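Local coordinates for MamA (Candidatus Magnetobacterium bavaricum, PDB 3VTX), which is a tetratricopeptide-repeat protein built largely of antiparallel helices, a fold that generally serves as a scaffold for protein-protein interactions, at residues Asn37-Leu42 against Lys63-Leu68. Sequence-based numbering, arbitrary orientation.
Sequences NNVETL and KKFVVL
V39 and F65 bring the backbones closest, CA to CA 5.6 Å, where the first turn of helix 39-51 meets the last turns of helix 55-68. CG of F65 is anti to the backbone N (chi1 179°), and chi2 of -77° turns the CD2-CE2 edge of the ring to V39: the carbonyl O of V39 lies in the ring plane 3.3 Å from CD2, and V39 CB sits 3.7 Å from CE2. The other branch of the contact runs through L68. V39 CG1 rests on L68 CB at 3.7 Å, while L68 CD1 reaches L42 CD1 at 3.8 Å, the two leucine side chains crossing at about a right angle. Just before the helix, N37 also crosses L68, its ND2 3.6 Å from L68 CD1 and its CB near both leucine methyls. L42 CD1 and CD2 also lie against K64 CB, and CD2 against K64 CD; only the end of the lysine leads away. On the far side of the turn, N38 caps the helix: its OD1 takes T41 N at 2.9 Å, in the carbonyl plane, and T41 OG1 from above that plane. T41 packs on helix 21-34, F65 on A75 of helix 73-85. This apolar packing between neighbouring antiparallel helices is characteristic of the helical hairpins of a TPR superhelix.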
loop_
_atom_site.group_PDB
_atom_site.type_symbol
_atom_site.label_atom_id
_atom_site.label_comp_id
_atom_site.label_asym_id
_atom_site.label_seq_id
_atom_site.Cartn_x
_atom_site.Cartn_y
_atom_site.Cartn_z
ATOM N N ASN A 37 20.177 -11.740 -8.902
ATOM C CA ASN A 37 20.113 -11.169 -7.584
ATOM C C ASN A 37 20.146 -9.637 -7.570
ATOM O O ASN A 37 20.401 -9.037 -6.540
ATOM C CB ASN A 37 21.182 -11.783 -6.684
ATOM C CG ASN A 37 21.023 -13.297 -6.567
ATOM O OD1 ASN A 37 22.014 -14.034 -6.684
ATOM N ND2 ASN A 37 19.787 -13.776 -6.379
ATOM N N ASN A 38 19.850 -9.023 -8.722
ATOM C CA ASN A 38 19.826 -7.576 -8.844
ATOM C C ASN A 38 18.559 -7.079 -8.128
ATOM O O ASN A 38 17.462 -7.114 -8.710
ATOM C CB ASN A 38 19.767 -7.207 -10.320
ATOM C CG ASN A 38 20.015 -5.740 -10.561
ATOM O OD1 ASN A 38 19.176 -4.848 -10.302
ATOM N ND2 ASN A 38 21.222 -5.462 -11.043
ATOM N N VAL A 39 18.714 -6.628 -6.896
ATOM C CA VAL A 39 17.562 -6.190 -6.103
ATOM C C VAL A 39 16.895 -4.970 -6.704
ATOM O O VAL A 39 15.661 -4.873 -6.653
ATOM C CB VAL A 39 17.906 -5.982 -4.597
ATOM C CG1 VAL A 39 18.249 -7.349 -3.945
ATOM C CG2 VAL A 39 19.008 -4.981 -4.427
ATOM N N GLU A 40 17.651 -4.060 -7.326
ATOM C CA GLU A 40 17.046 -2.834 -7.865
ATOM C C GLU A 40 16.024 -3.213 -8.986
ATOM O O GLU A 40 14.889 -2.646 -9.060
ATOM C CB GLU A 40 18.101 -1.954 -8.496
ATOM C CG GLU A 40 17.575 -0.724 -9.093
ATOM C CD GLU A 40 18.610 0.334 -9.431
ATOM O OE1 GLU A 40 19.810 -0.011 -9.462
ATOM O OE2 GLU A 40 18.182 1.498 -9.663
ATOM N N THR A 41 16.447 -4.175 -9.804
ATOM C CA THR A 41 15.605 -4.751 -10.885
ATOM C C THR A 41 14.426 -5.553 -10.378
ATOM O O THR A 41 13.327 -5.413 -10.917
ATOM C CB THR A 41 16.436 -5.506 -11.909
ATOM O OG1 THR A 41 17.415 -4.572 -12.384
ATOM C CG2 THR A 41 15.573 -5.980 -13.218
ATOM N N LEU A 42 14.630 -6.342 -9.350
ATOM C CA LEU A 42 13.526 -7.089 -8.739
ATOM C C LEU A 42 12.437 -6.152 -8.254
ATOM O O LEU A 42 11.242 -6.397 -8.534
ATOM C CB LEU A 42 14.012 -8.008 -7.630
ATOM C CG LEU A 42 14.701 -9.267 -8.061
ATOM C CD1 LEU A 42 15.480 -9.943 -6.872
ATOM C CD2 LEU A 42 13.782 -10.312 -8.763
ATOM N N LYS A 63 9.004 -11.381 -3.445
ATOM C CA LYS A 63 9.463 -12.484 -2.574
ATOM C C LYS A 63 10.992 -12.693 -2.687
ATOM O O LYS A 63 11.705 -12.839 -1.646
ATOM C CB LYS A 63 8.722 -13.839 -2.815
ATOM C CG LYS A 63 7.305 -13.840 -2.168
ATOM C CD LYS A 63 6.579 -15.115 -2.622
ATOM C CE LYS A 63 5.240 -15.391 -1.909
ATOM N NZ LYS A 63 4.648 -16.717 -2.560
ATOM N N LYS A 64 11.484 -12.703 -3.914
ATOM C CA LYS A 64 12.932 -12.861 -4.191
ATOM C C LYS A 64 13.712 -11.660 -3.649
ATOM O O LYS A 64 14.756 -11.844 -3.016
ATOM C CB LYS A 64 13.212 -13.022 -5.664
ATOM C CG LYS A 64 12.677 -14.281 -6.240
ATOM C CD LYS A 64 12.911 -14.232 -7.760
ATOM C CE LYS A 64 12.237 -15.356 -8.573
ATOM N NZ LYS A 64 12.358 -16.620 -7.817
ATOM N N PHE A 65 13.180 -10.440 -3.815
ATOM C CA PHE A 65 13.798 -9.264 -3.281
ATOM C C PHE A 65 14.023 -9.409 -1.754
ATOM O O PHE A 65 15.103 -9.077 -1.252
ATOM C CB PHE A 65 12.953 -8.026 -3.568
ATOM C CG PHE A 65 13.495 -6.740 -3.039
ATOM C CD1 PHE A 65 13.388 -6.409 -1.684
ATOM C CD2 PHE A 65 14.072 -5.843 -3.880
ATOM C CE1 PHE A 65 13.906 -5.170 -1.248
ATOM C CE2 PHE A 65 14.630 -4.635 -3.442
ATOM C CZ PHE A 65 14.506 -4.312 -2.097
ATOM N N VAL A 66 12.989 -9.790 -1.016
ATOM C CA VAL A 66 13.093 -9.726 0.444
ATOM C C VAL A 66 13.982 -10.848 0.978
ATOM O O VAL A 66 14.476 -10.747 2.117
ATOM C CB VAL A 66 11.709 -9.614 1.184
ATOM C CG1 VAL A 66 11.050 -8.281 0.822
ATOM C CG2 VAL A 66 10.759 -10.801 0.977
ATOM N N VAL A 67 14.146 -11.923 0.222
ATOM C CA VAL A 67 15.170 -12.943 0.543
ATOM C C VAL A 67 16.553 -12.323 0.560
ATOM O O VAL A 67 17.437 -12.704 1.402
ATOM C CB VAL A 67 15.133 -14.148 -0.425
ATOM C CG1 VAL A 67 16.490 -14.979 -0.380
ATOM C CG2 VAL A 67 13.948 -15.006 -0.082
ATOM N N LEU A 68 16.774 -11.388 -0.333
ATOM C CA LEU A 68 18.074 -10.811 -0.540
ATOM C C LEU A 68 18.234 -9.524 0.217
ATOM O O LEU A 68 19.354 -9.203 0.556
ATOM C CB LEU A 68 18.341 -10.521 -2.026
ATOM C CG LEU A 68 18.441 -11.680 -2.946
ATOM C CD1 LEU A 68 18.082 -11.294 -4.435
ATOM C CD2 LEU A 68 19.854 -12.218 -2.794
#